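Local coordinates for putative dehydrogenase (Amycolatopsis orientalis, PDB 5A9T), which catalyses the NADPH-dependent reduction of imines to chiral amines, the (R)-1-methyltetrahydroisoquinoline of this crystal being one such amine, at residues 226-239 and 277-290. Residues are numbered along the deposited sequence; the frame is centred on the assembly and turned at random.
Sequences IDEGVYPGDAGSLE and FGESSYYSVIELWR. With CA (calcium ion), chain C; YLG ((1R)-1-methyl-1,2,3,4-tetrahydroisoquinoline), chain B.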
loop_
_atom_site.group_PDB
_atom_site.type_symbol
_atom_site.label_atom_id
_atom_site.label_comp_id
_atom_site.label_asym_id
_atom_site.label_seq_id
_atom_site.Cartn_x
_atom_site.Cartn_y
_atom_site.Cartn_z
ATOM N N ILE A 226 4.615 -6.959 16.015
ATOM C CA ILE A 226 4.007 -5.724 16.442
ATOM C C ILE A 226 3.203 -5.853 17.693
ATOM O O ILE A 226 3.311 -5.101 18.677
ATOM C CB ILE A 226 3.260 -5.013 15.273
ATOM C CG1 ILE A 226 4.217 -4.603 14.152
ATOM C CG2 ILE A 226 2.419 -3.883 15.848
ATOM C CD1 ILE A 226 3.516 -4.289 12.862
ATOM N N ASP A 227 2.323 -6.860 17.704
ATOM C CA ASP A 227 1.474 -7.086 18.841
ATOM C C ASP A 227 2.269 -7.502 20.100
ATOM O O ASP A 227 1.905 -7.123 21.202
ATOM C CB ASP A 227 0.460 -8.191 18.502
ATOM C CG ASP A 227 -0.528 -7.734 17.485
ATOM O OD1 ASP A 227 -0.876 -6.492 17.571
ATOM O OD2 ASP A 227 -0.989 -8.569 16.632
ATOM N N GLU A 228 3.380 -8.228 19.912
ATOM C CA GLU A 228 4.286 -8.514 21.056
ATOM C C GLU A 228 4.865 -7.277 21.704
ATOM O O GLU A 228 5.012 -7.244 22.955
ATOM C CB GLU A 228 5.385 -9.512 20.600
ATOM C CG GLU A 228 6.452 -9.828 21.701
ATOM C CD GLU A 228 7.667 -10.511 21.119
ATOM O OE1 GLU A 228 8.307 -9.997 20.196
ATOM O OE2 GLU A 228 7.892 -11.664 21.608
ATOM N N GLY A 229 5.201 -6.294 20.879
ATOM C CA GLY A 229 5.566 -4.963 21.420
ATOM C C GLY A 229 6.989 -4.780 21.910
ATOM O O GLY A 229 7.211 -3.882 22.703
ATOM N N VAL A 230 7.921 -5.651 21.506
ATOM C CA VAL A 230 9.352 -5.566 21.849
ATOM C C VAL A 230 10.125 -4.915 20.722
ATOM O O VAL A 230 11.019 -4.008 20.932
ATOM C CB VAL A 230 9.917 -6.954 22.182
ATOM C CG1 VAL A 230 11.433 -6.850 22.326
ATOM C CG2 VAL A 230 9.214 -7.473 23.401
ATOM N N TYR A 231 9.876 -5.334 19.499
ATOM C CA TYR A 231 10.450 -4.772 18.258
ATOM C C TYR A 231 11.929 -4.858 18.222
ATOM O O TYR A 231 12.602 -3.862 18.003
ATOM C CB TYR A 231 10.036 -3.326 18.081
ATOM C CG TYR A 231 8.568 -2.942 18.235
ATOM C CD1 TYR A 231 7.662 -3.141 17.194
ATOM C CD2 TYR A 231 8.100 -2.418 19.374
ATOM C CE1 TYR A 231 6.368 -2.774 17.345
ATOM C CE2 TYR A 231 6.778 -2.092 19.581
ATOM C CZ TYR A 231 5.903 -2.269 18.508
ATOM O OH TYR A 231 4.515 -1.847 18.679
ATOM N N PRO A 232 12.493 -6.031 18.465
ATOM C CA PRO A 232 13.935 -6.087 18.358
ATOM C C PRO A 232 14.436 -5.715 16.949
ATOM O O PRO A 232 13.875 -6.063 15.890
ATOM C CB PRO A 232 14.232 -7.586 18.716
ATOM C CG PRO A 232 13.024 -8.319 18.182
ATOM C CD PRO A 232 11.879 -7.380 18.536
ATOM N N GLY A 233 15.577 -4.970 16.969
ATOM C CA GLY A 233 16.195 -4.522 15.763
ATOM C C GLY A 233 17.373 -5.227 15.184
ATOM O O GLY A 233 17.912 -4.767 14.180
ATOM N N ASP A 234 17.578 -6.473 15.641
ATOM C CA ASP A 234 18.682 -7.274 15.076
ATOM C C ASP A 234 18.678 -7.594 13.630
ATOM O O ASP A 234 19.776 -7.712 13.030
ATOM C CB ASP A 234 18.688 -8.606 15.802
ATOM C CG ASP A 234 18.790 -8.428 17.277
ATOM O OD1 ASP A 234 19.915 -8.316 17.795
ATOM O OD2 ASP A 234 17.720 -8.336 17.922
ATOM N N ALA A 235 17.542 -7.831 13.004
ATOM C CA ALA A 235 17.507 -8.118 11.593
ATOM C C ALA A 235 17.518 -6.875 10.766
ATOM O O ALA A 235 17.410 -6.952 9.553
ATOM C CB ALA A 235 16.283 -8.971 11.236
ATOM N N GLY A 236 17.543 -5.716 11.410
ATOM C CA GLY A 236 17.460 -4.422 10.699
ATOM C C GLY A 236 16.792 -3.376 11.530
ATOM O O GLY A 236 15.697 -3.604 12.036
ATOM N N SER A 237 17.424 -2.218 11.774
ATOM C CA SER A 237 16.944 -1.308 12.703
ATOM C C SER A 237 16.253 -0.105 12.034
ATOM O O SER A 237 16.430 0.175 10.862
ATOM C CB SER A 237 18.080 -0.697 13.545
ATOM O OG SER A 237 18.931 0.134 12.746
ATOM N N LEU A 238 15.483 0.602 12.841
ATOM C CA LEU A 238 14.821 1.786 12.439
ATOM C C LEU A 238 15.826 2.794 11.934
ATOM O O LEU A 238 15.629 3.409 10.881
ATOM C CB LEU A 238 13.961 2.302 13.562
ATOM C CG LEU A 238 13.079 3.523 13.275
ATOM C CD1 LEU A 238 11.811 3.471 14.096
ATOM C CD2 LEU A 238 13.815 4.833 13.491
ATOM N N GLU A 239 16.890 3.032 12.719
ATOM C CA GLU A 239 17.844 4.003 12.202
ATOM C C GLU A 239 18.487 3.609 10.884
ATOM O O GLU A 239 18.863 4.500 10.041
ATOM C CB GLU A 239 18.837 4.324 13.347
ATOM C CG GLU A 239 19.827 3.211 13.629
ATOM C CD GLU A 239 20.555 3.322 15.008
ATOM O OE1 GLU A 239 20.407 4.344 15.714
ATOM O OE2 GLU A 239 21.222 2.332 15.388
ATOM N N PHE A 277 13.977 4.858 19.866
ATOM C CA PHE A 277 13.656 3.679 19.109
ATOM C C PHE A 277 14.581 3.369 17.992
ATOM O O PHE A 277 14.400 2.439 17.227
ATOM C CB PHE A 277 12.208 3.870 18.520
ATOM C CG PHE A 277 11.141 3.883 19.539
ATOM C CD1 PHE A 277 10.657 2.652 20.114
ATOM C CD2 PHE A 277 10.574 5.075 19.959
ATOM C CE1 PHE A 277 9.661 2.669 21.103
ATOM C CE2 PHE A 277 9.577 5.077 20.911
ATOM C CZ PHE A 277 9.098 3.872 21.447
ATOM N N GLY A 278 15.713 4.098 17.870
ATOM C CA GLY A 278 16.580 3.839 16.761
ATOM C C GLY A 278 17.119 2.439 16.553
ATOM O O GLY A 278 17.364 2.040 15.426
ATOM N N GLU A 279 17.405 1.721 17.656
ATOM C CA GLU A 279 17.939 0.361 17.503
ATOM C C GLU A 279 16.884 -0.731 17.530
ATOM O O GLU A 279 17.237 -1.936 17.403
ATOM C CB GLU A 279 18.909 0.080 18.713
ATOM C CG GLU A 279 19.991 1.164 18.775
ATOM C CD GLU A 279 21.017 0.924 19.892
ATOM O OE1 GLU A 279 21.291 -0.235 20.192
ATOM O OE2 GLU A 279 21.552 1.910 20.460
ATOM N N SER A 280 15.623 -0.305 17.674
ATOM C CA SER A 280 14.486 -1.213 17.503
ATOM C C SER A 280 14.190 -1.412 16.035
ATOM O O SER A 280 14.784 -0.775 15.178
ATOM C CB SER A 280 13.283 -0.649 18.208
ATOM O OG SER A 280 13.524 -0.535 19.587
ATOM N N SER A 281 13.186 -2.268 15.698
ATOM C CA SER A 281 12.888 -2.435 14.274
ATOM C C SER A 281 12.063 -1.219 13.784
ATOM O O SER A 281 11.589 -0.418 14.576
ATOM C CB SER A 281 12.016 -3.697 14.122
ATOM O OG SER A 281 10.696 -3.411 14.656
ATOM N N TYR A 282 11.904 -1.166 12.478
ATOM C CA TYR A 282 11.174 -0.082 11.820
ATOM C C TYR A 282 9.818 0.092 12.449
ATOM O O TYR A 282 9.310 1.164 12.670
ATOM C CB TYR A 282 11.030 -0.433 10.336
ATOM C CG TYR A 282 10.315 0.686 9.604
ATOM C CD1 TYR A 282 8.933 0.774 9.531
ATOM C CD2 TYR A 282 11.051 1.662 8.939
ATOM C CE1 TYR A 282 8.296 1.829 8.938
ATOM C CE2 TYR A 282 10.432 2.691 8.315
ATOM C CZ TYR A 282 9.045 2.839 8.356
ATOM O OH TYR A 282 8.470 3.905 7.702
ATOM N N TYR A 283 9.157 -1.048 12.712
ATOM C CA TYR A 283 7.736 -1.108 13.112
ATOM C C TYR A 283 7.471 -0.502 14.460
ATOM O O TYR A 283 6.362 -0.127 14.755
ATOM C CB TYR A 283 7.249 -2.574 13.019
ATOM C CG TYR A 283 7.596 -3.166 11.712
ATOM C CD1 TYR A 283 6.920 -2.796 10.533
ATOM C CD2 TYR A 283 8.711 -3.995 11.551
ATOM C CE1 TYR A 283 7.345 -3.249 9.302
ATOM C CE2 TYR A 283 9.113 -4.442 10.283
ATOM C CZ TYR A 283 8.440 -4.060 9.190
ATOM O OH TYR A 283 8.801 -4.507 7.962
ATOM N N SER A 284 8.551 -0.299 15.284
ATOM C CA SER A 284 8.434 0.394 16.527
ATOM C C SER A 284 7.938 1.854 16.431
ATOM O O SER A 284 7.419 2.374 17.410
ATOM C CB SER A 284 9.742 0.380 17.288
ATOM O OG SER A 284 10.704 1.209 16.664
ATOM N N VAL A 285 8.015 2.392 15.216
ATOM C CA VAL A 285 7.475 3.771 14.954
ATOM C C VAL A 285 6.033 3.874 15.336
ATOM O O VAL A 285 5.568 4.909 15.777
ATOM C CB VAL A 285 7.779 4.172 13.520
ATOM C CG1 VAL A 285 6.874 3.457 12.540
ATOM C CG2 VAL A 285 7.633 5.661 13.357
ATOM N N ILE A 286 5.280 2.730 15.300
ATOM C CA ILE A 286 3.928 2.757 15.703
ATOM C C ILE A 286 3.710 3.212 17.165
ATOM O O ILE A 286 2.648 3.767 17.546
ATOM C CB ILE A 286 3.193 1.411 15.465
ATOM C CG1 ILE A 286 1.620 1.549 15.513
ATOM C CG2 ILE A 286 3.671 0.344 16.472
ATOM C CD1 ILE A 286 0.953 0.212 15.177
ATOM N N GLU A 287 4.712 2.985 18.036
ATOM C CA GLU A 287 4.509 3.377 19.453
ATOM C C GLU A 287 4.400 4.830 19.749
ATOM O O GLU A 287 3.665 5.161 20.696
ATOM C CB GLU A 287 5.689 2.819 20.234
ATOM C CG GLU A 287 5.671 1.346 20.335
ATOM C CD GLU A 287 4.486 0.805 21.114
ATOM O OE1 GLU A 287 4.175 1.374 22.220
ATOM O OE2 GLU A 287 3.887 -0.161 20.631
ATOM N N LEU A 288 4.917 5.647 18.886
ATOM C CA LEU A 288 4.721 7.126 18.964
ATOM C C LEU A 288 3.275 7.465 18.648
ATOM O O LEU A 288 2.896 8.626 18.866
ATOM C CB LEU A 288 5.581 7.796 17.896
ATOM C CG LEU A 288 7.090 7.718 17.869
ATOM C CD1 LEU A 288 7.612 8.038 16.457
ATOM C CD2 LEU A 288 7.619 8.660 18.932
ATOM N N TRP A 289 2.515 6.558 18.009
ATOM C CA TRP A 289 1.151 6.940 17.520
ATOM C C TRP A 289 0.018 6.363 18.296
ATOM O O TRP A 289 -1.125 6.814 18.128
ATOM C CB TRP A 289 1.001 6.551 16.040
ATOM C CG TRP A 289 2.077 7.036 15.138
ATOM C CD1 TRP A 289 2.909 8.102 15.378
ATOM C CD2 TRP A 289 2.449 6.527 13.886
ATOM N NE1 TRP A 289 3.773 8.261 14.325
ATOM C CE2 TRP A 289 3.550 7.300 13.392
ATOM C CE3 TRP A 289 2.000 5.464 13.088
ATOM C CZ2 TRP A 289 4.202 6.984 12.196
ATOM C CZ3 TRP A 289 2.587 5.221 11.916
ATOM C CH2 TRP A 289 3.707 5.908 11.459
ATOM N N ARG A 290 0.248 5.291 19.062
ATOM C CA ARG A 290 -0.824 4.597 19.744
ATOM C C ARG A 290 -1.506 5.522 20.722
ATOM O O ARG A 290 -2.766 5.277 20.907
ATOM C CB ARG A 290 -0.301 3.355 20.501
ATOM C CG ARG A 290 0.178 2.283 19.651
ATOM C CD ARG A 290 0.567 1.084 20.492
ATOM N NE ARG A 290 1.237 -0.013 19.835
ATOM C CZ ARG A 290 0.579 -0.882 19.046
ATOM N NH1 ARG A 290 -0.731 -0.684 18.761
ATOM N NH2 ARG A 290 1.274 -1.882 18.521
ATOM O OXT ARG A 290 -1.017 6.525 21.277
HETATM CA CA CA C . -3.196 6.776 22.692
HETATM C C4 YLG B . 12.126 -0.801 3.052
HETATM C C14 YLG B . 11.290 -0.800 4.166
HETATM C C5 YLG B . 11.463 -1.610 5.327
HETATM C C6 YLG B . 10.630 -1.634 6.413
HETATM C C11 YLG B . 9.579 -0.760 6.300
HETATM C C8 YLG B . 12.090 -4.038 5.413
HETATM C C10 YLG B . 12.577 -2.558 5.449
HETATM C C12 YLG B . 9.365 0.062 5.165
HETATM C C13 YLG B . 10.222 0.094 4.073
HETATM N N2 YLG B . 13.553 -2.292 4.387
HETATM C C3 YLG B . 13.153 -2.003 3.032
HETATM O O HOH W 1 16.621 -4.240 19.514
HETATM O O HOH W 2 13.270 -3.082 10.733
HETATM O O HOH W 3 -4.262 8.098 24.339
HETATM O O HOH W 4 -5.450 5.760 22.315
#
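Three backbone hydrogen bonds tie the loop 229-237 and the start of the next helix to the C-terminal segment: Ser-281 N to Tyr-231 O, Leu-238 N to Ser-280 O, and Glu-239 N to Gly-278 O. Gly-233 lies so close to the chain at Ser-280 that a CB would collide with the Glu-279 carbonyl; its CA sits 3.2 Å from Glu-279 O in a CH···O contact. Among the side chains, Tyr-231 lays one ring face over the first turn of the 3-10 segment 282-288, with Ser-284 CA 3.7 Å from the ring centroid in a CH-pi contact. Its CG stands anti to the carbonyl carbon (chi1 -49°), which carries the ring along that segment to Glu-287. There Tyr-231 OH donates to the anti lone pair of Glu-287 OE2 at 2.7 Å and accepts a nearly straight bond from Arg-290 NH2 at 3.2 Å, the hydroxyl lying in the guanidinium plane. Arg-290 NE closes the triangle with a salt bridge to Glu-287 OE2 (2.8 Å), coming from above the carboxylate plane. A phenylalanine in place of Tyr-231 could keep the ring contact but would probably leave Arg-290 NH2 without this acceptor and Glu-287 with one donor fewer. At the other end, Leu-238 CD1 packs against Val-285 CB and comes within 3.6 Å of Ser-284 OG, which is bonded to Ser-281 O. Beyond these, Tyr-282 turns one ring face to the aromatic ring of the bound tetrahydroisoquinoline, its C11 over the centre, while the Arg-290 carboxylate binds calcium together with Gly-256 of the second subunit. The contact thus fastens the chain's C-terminus across the connection between helices 199-228 and 238-255, with helix 260-274 packed against Leu-238 and Tyr-282.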